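Local coordinates for protein signal recognition particle subunit SRP68 (Chaetomium thermophilum, PDB 4P3G) that serves as the RNA-binding domain of a signal recognition particle subunit, which probably helps target secretory and membrane proteins to the endoplasmic reticulum, at residues A[85-90]-A[107-112]; A[116-121]-A[148-153]. All blocks are in the same frame, centred on the assembly; numbering follows the deposited sequence.

Interaction 1 (85-90 with 107-112) and interaction 2 (116-121 with 148-153) share helix 103-128, which pairs with helix 71-93 in the first and with helix 136-156 in the second. Their centres are about 12 Å apart, and they touch by packing, with Val110 CG2 4.2 Å from Ala153 O. Interaction 2 lies nearer the middle of the chain, its centre about 5 Å from that of the chain, against about 13 Å for interaction 1. In interaction 1 apolar, imidazole and selenium contacts join the helices; in interaction 2 a salt bridge does so beside a bound phosphate ion, held by arginines of both segments.

Interaction 1: residues A[85-90]-A[107-112]; sequences AHAMAM and SHIVSR
The imidazole of His86 overlaps the first part of the Arg112 side chain, with CD2 of His86 3.8 Å from CG of Arg112. The contact joins two helices consecutive in the chain, 71-93 and 103-128, as an antiparallel helical hairpin in the all-helical, tetratricopeptide-like RNA-binding domain of SRP68. The evidence is an angle of 155° between the segment axes and a closest axis approach of 8.3 Å. A chi1 of -172°, anti to the backbone N, sends CG of His86 out on the side of helix 103-128. NE2 of His86 comes 3.6 Å from CE1 of His108. The two imidazole planes stand at 89°, but the pair is oblique, neither a stack nor an edge-to-face contact. No hydrogen bond joins the two segments, so the contact between them is one of packing. Replacing His86 by an alanine would probably deprive CG of Arg112 and CE1 of His108 of the ring they pack against and leave the His108 imidazole freer to turn. Two histidines and the Arg112 guanidinium lie close together here, which would tend to disfavour protonation of both imidazoles at once.

Met90, present as selenomethionine, approaches His108 from the other helix. Its extended chi2 puts SE 3.4 Å from ND1 of His108, and the bend at chi3 turns CE toward the same nitrogen. This is the selenium counterpart of a Met-aromatic contact, approaching obliquely with SE 4.1 Å from the ring centroid. Nearer the backbones the contact becomes apolar: CB of Met90 meets CG1 and CD1 of Ile109, while CB of Arg112 packs on CB of Ala87. The small Ala87 suits this close approach, being buried at the point where its CA is nearest that of Ile109. Outside the pair, Ala85 and His86 also touch helix 27-44. At the nearest point of the Ala87 side chain, CB is 3.6 Å from the carbonyl O of Ile109.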
loop_
_atom_site.group_PDB
_atom_site.type_symbol
_atom_site.label_atom_id
_atom_site.label_comp_id
_atom_site.label_asym_id
_atom_site.label_seq_id
_atom_site.Cartn_x
_atom_site.Cartn_y
_atom_site.Cartn_z
ATOM N N ALA A 85 -3.546 -33.014 4.000
ATOM C CA ALA A 85 -4.835 -33.419 4.553
ATOM C C ALA A 85 -4.687 -33.718 6.042
ATOM O O ALA A 85 -5.488 -33.292 6.885
ATOM C CB ALA A 85 -5.335 -34.648 3.826
ATOM N N HIS A 86 -3.625 -34.441 6.357
ATOM C CA HIS A 86 -3.363 -34.834 7.722
ATOM C C HIS A 86 -3.160 -33.568 8.560
ATOM O O HIS A 86 -3.693 -33.441 9.665
ATOM C CB HIS A 86 -2.166 -35.792 7.764
ATOM C CG HIS A 86 -1.925 -36.406 9.102
ATOM N ND1 HIS A 86 -2.807 -36.284 10.155
ATOM C CD2 HIS A 86 -0.877 -37.128 9.574
ATOM C CE1 HIS A 86 -2.310 -36.892 11.217
ATOM N NE2 HIS A 86 -1.138 -37.411 10.889
ATOM N N ALA A 87 -2.395 -32.625 8.022
ATOM C CA ALA A 87 -2.143 -31.375 8.718
ATOM C C ALA A 87 -3.439 -30.585 8.891
ATOM O O ALA A 87 -3.693 -30.048 9.970
ATOM C CB ALA A 87 -1.121 -30.562 7.990
HETATM N N MSE A 88 -4.276 -30.544 7.854
HETATM C CA MSE A 88 -5.511 -29.762 7.922
HETATM C C MSE A 88 -6.537 -30.383 8.839
HETATM O O MSE A 88 -7.350 -29.676 9.436
HETATM C CB MSE A 88 -6.135 -29.576 6.542
HETATM C CG MSE A 88 -5.404 -28.596 5.630
HETATM SE SE MSE A 88 -5.095 -26.815 6.356
HETATM C CE MSE A 88 -3.276 -27.001 7.063
ATOM N N ALA A 89 -6.501 -31.710 8.935
ATOM C CA ALA A 89 -7.408 -32.449 9.803
ATOM C C ALA A 89 -7.129 -32.214 11.286
ATOM O O ALA A 89 -8.063 -32.042 12.068
ATOM C CB ALA A 89 -7.342 -33.923 9.487
HETATM N N MSE A 90 -5.860 -32.212 11.684
HETATM C CA MSE A 90 -5.529 -31.938 13.084
HETATM C C MSE A 90 -5.882 -30.506 13.445
HETATM O O MSE A 90 -6.453 -30.229 14.500
HETATM C CB MSE A 90 -4.056 -32.190 13.360
HETATM C CG MSE A 90 -3.623 -33.565 12.947
HETATM SE SE MSE A 90 -1.748 -33.884 13.285
HETATM C CE MSE A 90 -1.779 -33.875 15.215
ATOM N N SER A 107 3.691 -28.818 16.178
ATOM C CA SER A 107 4.924 -29.321 15.597
ATOM C C SER A 107 4.657 -30.411 14.565
ATOM O O SER A 107 5.297 -30.438 13.513
ATOM C CB SER A 107 5.843 -29.854 16.682
ATOM O OG SER A 107 6.949 -30.510 16.088
ATOM N N HIS A 108 3.703 -31.295 14.876
ATOM C CA HIS A 108 3.318 -32.404 13.999
ATOM C C HIS A 108 2.597 -31.880 12.747
ATOM O O HIS A 108 2.784 -32.378 11.638
ATOM C CB HIS A 108 2.435 -33.396 14.760
ATOM C CG HIS A 108 2.212 -34.690 14.048
ATOM N ND1 HIS A 108 1.074 -35.446 14.210
ATOM C CD2 HIS A 108 2.989 -35.380 13.165
ATOM C CE1 HIS A 108 1.146 -36.537 13.463
ATOM N NE2 HIS A 108 2.305 -36.515 12.823
ATOM N N ILE A 109 1.751 -30.879 12.948
ATOM C CA ILE A 109 1.072 -30.212 11.848
ATOM C C ILE A 109 2.082 -29.570 10.903
ATOM O O ILE A 109 1.979 -29.695 9.695
ATOM C CB ILE A 109 0.112 -29.152 12.380
ATOM C CG1 ILE A 109 -1.080 -29.858 13.020
ATOM C CG2 ILE A 109 -0.369 -28.278 11.260
ATOM C CD1 ILE A 109 -2.097 -28.927 13.579
ATOM N N VAL A 110 3.072 -28.901 11.466
ATOM C CA VAL A 110 4.096 -28.277 10.662
ATOM C C VAL A 110 4.929 -29.323 9.922
ATOM O O VAL A 110 5.211 -29.136 8.739
ATOM C CB VAL A 110 4.973 -27.366 11.512
ATOM C CG1 VAL A 110 6.226 -26.983 10.753
ATOM C CG2 VAL A 110 4.182 -26.116 11.902
ATOM N N SER A 111 5.266 -30.432 10.596
ATOM C CA SER A 111 6.009 -31.566 9.995
ATOM C C SER A 111 5.386 -32.093 8.724
ATOM O O SER A 111 6.087 -32.458 7.785
ATOM C CB SER A 111 6.087 -32.746 10.947
ATOM O OG SER A 111 6.901 -32.476 12.050
ATOM N N ARG A 112 4.061 -32.173 8.737
ATOM C CA ARG A 112 3.287 -32.696 7.635
ATOM C C ARG A 112 3.404 -31.778 6.465
ATOM O O ARG A 112 3.764 -32.190 5.363
ATOM C CB ARG A 112 1.809 -32.854 8.014
ATOM C CG ARG A 112 1.381 -34.241 8.484
ATOM C CD ARG A 112 2.463 -34.922 9.295
ATOM N NE ARG A 112 3.254 -35.840 8.478
ATOM C CZ ARG A 112 4.451 -36.292 8.831
ATOM N NH1 ARG A 112 4.998 -35.903 9.984
ATOM N NH2 ARG A 112 5.102 -37.124 8.025
#

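Interaction 2: residues A[116-121]-A[148-153]; sequences GARIAE and LLRGAA. With PO4 (phosphate ion), chain E.
Arg150 grips the carboxylate of Glu121 side-on with two nitrogens, NE reaching OE2 of Glu121 at 2.8 Å and NH2 reaching OE1 at 3.1 Å. Both bonds are fairly straight, at 163°, and both acceptors lie in or near the guanidinium plane. The fit is nevertheless twisted: OE2 is met on its syn side and OE1 from above, both donors lying well out of the carboxylate plane, as the two flat groups are turned 37° apart. Bends at chi2 and chi3 of Arg150 turn CD and then NE toward Glu121, whose extended chain meets the arginine at about a right angle.

Phosphate O1, of an ion probably from the crystallisation liquor, lies at the edge of the Arg150 guanidinium, while O2 approaches obliquely. NH1 of Arg150 donates to phosphate O1 at 3.2 Å, and weak bonds run from NH2 of Arg150 to O2 and O1. Arg118 NH1 adds weak bonds to O1 and O3, so the anion sits between arginines of two helices whose NH1 (Arg118) and NH2 (Arg150) atoms are 5.6 Å apart.

Beneath this polar layer, CB of Ala117 sits 3.3 Å from the plane of the Arg150 guanidinium, over one face and toward its rim. Further in, Leu149 packs beside Gly116, with CD1 3.5 Å from Gly116 O, and also meets CB of Ala120. Leu149 in addition touches Trp84 of helix 71-93. Small residues thus line helix 103-128 where it runs antiparallel to helix 136-156, at 161° with the segment axes 8.4 Å apart.

Chemically, Glu121 would largely offset the charge of Arg150 and its two bonds would probably fix the rotation of the guanidinium, while the phosphate would probably ease repulsion between the two arginines; such a site is consistent with an RNA-binding domain's affinity for phosphate groups.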
loop_
_atom_site.group_PDB
_atom_site.type_symbol
_atom_site.label_atom_id
_atom_site.label_comp_id
_atom_site.label_asym_id
_atom_site.label_seq_id
_atom_site.Cartn_x
_atom_site.Cartn_y
_atom_site.Cartn_z
ATOM N N GLY A 116 5.085 -32.169 2.832
ATOM C CA GLY A 116 4.363 -31.939 1.599
ATOM C C GLY A 116 5.085 -30.914 0.726
ATOM O O GLY A 116 5.144 -31.073 -0.503
ATOM N N ALA A 117 5.642 -29.870 1.349
ATOM C CA ALA A 117 6.391 -28.848 0.615
ATOM C C ALA A 117 7.604 -29.474 -0.065
ATOM O O ALA A 117 7.816 -29.284 -1.264
ATOM C CB ALA A 117 6.833 -27.751 1.541
ATOM N N ARG A 118 8.371 -30.256 0.691
ATOM C CA ARG A 118 9.564 -30.898 0.149
ATOM C C ARG A 118 9.210 -31.766 -1.063
ATOM O O ARG A 118 9.911 -31.751 -2.076
ATOM C CB ARG A 118 10.231 -31.762 1.218
ATOM C CG ARG A 118 11.009 -30.985 2.229
ATOM C CD ARG A 118 11.891 -31.864 3.098
ATOM N NE ARG A 118 11.125 -32.853 3.850
ATOM C CZ ARG A 118 10.651 -32.656 5.076
ATOM N NH1 ARG A 118 10.836 -31.492 5.672
ATOM N NH2 ARG A 118 9.968 -33.605 5.697
ATOM N N ILE A 119 8.098 -32.490 -0.980
ATOM C CA ILE A 119 7.716 -33.357 -2.083
ATOM C C ILE A 119 7.355 -32.531 -3.310
ATOM O O ILE A 119 7.801 -32.830 -4.416
ATOM C CB ILE A 119 6.532 -34.297 -1.688
ATOM C CG1 ILE A 119 7.016 -35.335 -0.690
ATOM C CG2 ILE A 119 5.950 -35.024 -2.915
ATOM C CD1 ILE A 119 5.883 -35.917 0.128
ATOM N N ALA A 120 6.572 -31.478 -3.107
ATOM C CA ALA A 120 6.152 -30.630 -4.214
ATOM C C ALA A 120 7.325 -29.870 -4.785
ATOM O O ALA A 120 7.367 -29.605 -5.984
ATOM C CB ALA A 120 5.070 -29.680 -3.785
ATOM N N GLU A 121 8.270 -29.500 -3.929
ATOM C CA GLU A 121 9.416 -28.733 -4.405
ATOM C C GLU A 121 10.273 -29.583 -5.329
ATOM O O GLU A 121 10.725 -29.116 -6.382
ATOM C CB GLU A 121 10.248 -28.176 -3.240
ATOM C CG GLU A 121 9.585 -26.994 -2.550
ATOM C CD GLU A 121 10.213 -26.636 -1.207
ATOM O OE1 GLU A 121 11.153 -27.336 -0.770
ATOM O OE2 GLU A 121 9.772 -25.629 -0.603
ATOM N N LEU A 148 3.020 -22.607 -2.656
ATOM C CA LEU A 148 1.763 -22.614 -1.921
ATOM C C LEU A 148 1.872 -23.490 -0.671
ATOM O O LEU A 148 1.443 -23.105 0.435
ATOM C CB LEU A 148 0.647 -23.151 -2.815
ATOM C CG LEU A 148 -0.772 -23.253 -2.238
ATOM C CD1 LEU A 148 -1.392 -21.871 -2.191
ATOM C CD2 LEU A 148 -1.691 -24.257 -2.985
ATOM N N LEU A 149 2.410 -24.689 -0.853
ATOM C CA LEU A 149 2.527 -25.585 0.277
ATOM C C LEU A 149 3.576 -25.038 1.238
ATOM O O LEU A 149 3.398 -25.102 2.452
ATOM C CB LEU A 149 2.888 -27.006 -0.168
ATOM C CG LEU A 149 1.779 -27.785 -0.857
ATOM C CD1 LEU A 149 2.131 -29.263 -0.949
ATOM C CD2 LEU A 149 0.462 -27.561 -0.172
ATOM N N ARG A 150 4.674 -24.508 0.698
ATOM C CA ARG A 150 5.740 -23.993 1.552
ATOM C C ARG A 150 5.216 -22.791 2.346
ATOM O O ARG A 150 5.611 -22.567 3.489
ATOM C CB ARG A 150 6.973 -23.627 0.739
ATOM C CG ARG A 150 8.075 -22.971 1.546
ATOM C CD ARG A 150 8.567 -23.868 2.606
ATOM N NE ARG A 150 9.189 -25.058 2.040
ATOM C CZ ARG A 150 9.591 -26.097 2.770
ATOM N NH1 ARG A 150 9.433 -26.065 4.091
ATOM N NH2 ARG A 150 10.154 -27.157 2.191
ATOM N N GLY A 151 4.335 -22.013 1.721
ATOM C CA GLY A 151 3.684 -20.917 2.409
ATOM C C GLY A 151 2.826 -21.385 3.582
ATOM O O GLY A 151 2.875 -20.795 4.665
ATOM N N ALA A 152 2.048 -22.442 3.371
ATOM C CA ALA A 152 1.197 -23.010 4.408
ATOM C C ALA A 152 2.033 -23.489 5.588
ATOM O O ALA A 152 1.685 -23.285 6.752
ATOM C CB ALA A 152 0.393 -24.151 3.846
ATOM N N ALA A 153 3.149 -24.131 5.283
ATOM C CA ALA A 153 3.974 -24.660 6.340
ATOM C C ALA A 153 4.497 -23.546 7.249
ATOM O O ALA A 153 4.331 -23.628 8.463
ATOM C CB ALA A 153 5.108 -25.483 5.758
HETATM P P PO4 E . 12.039 -28.318 5.086
HETATM O O1 PO4 E . 10.621 -28.830 5.124
HETATM O O2 PO4 E . 12.312 -27.676 3.740
HETATM O O3 PO4 E . 13.009 -29.456 5.300
HETATM O O4 PO4 E . 12.240 -27.314 6.200
#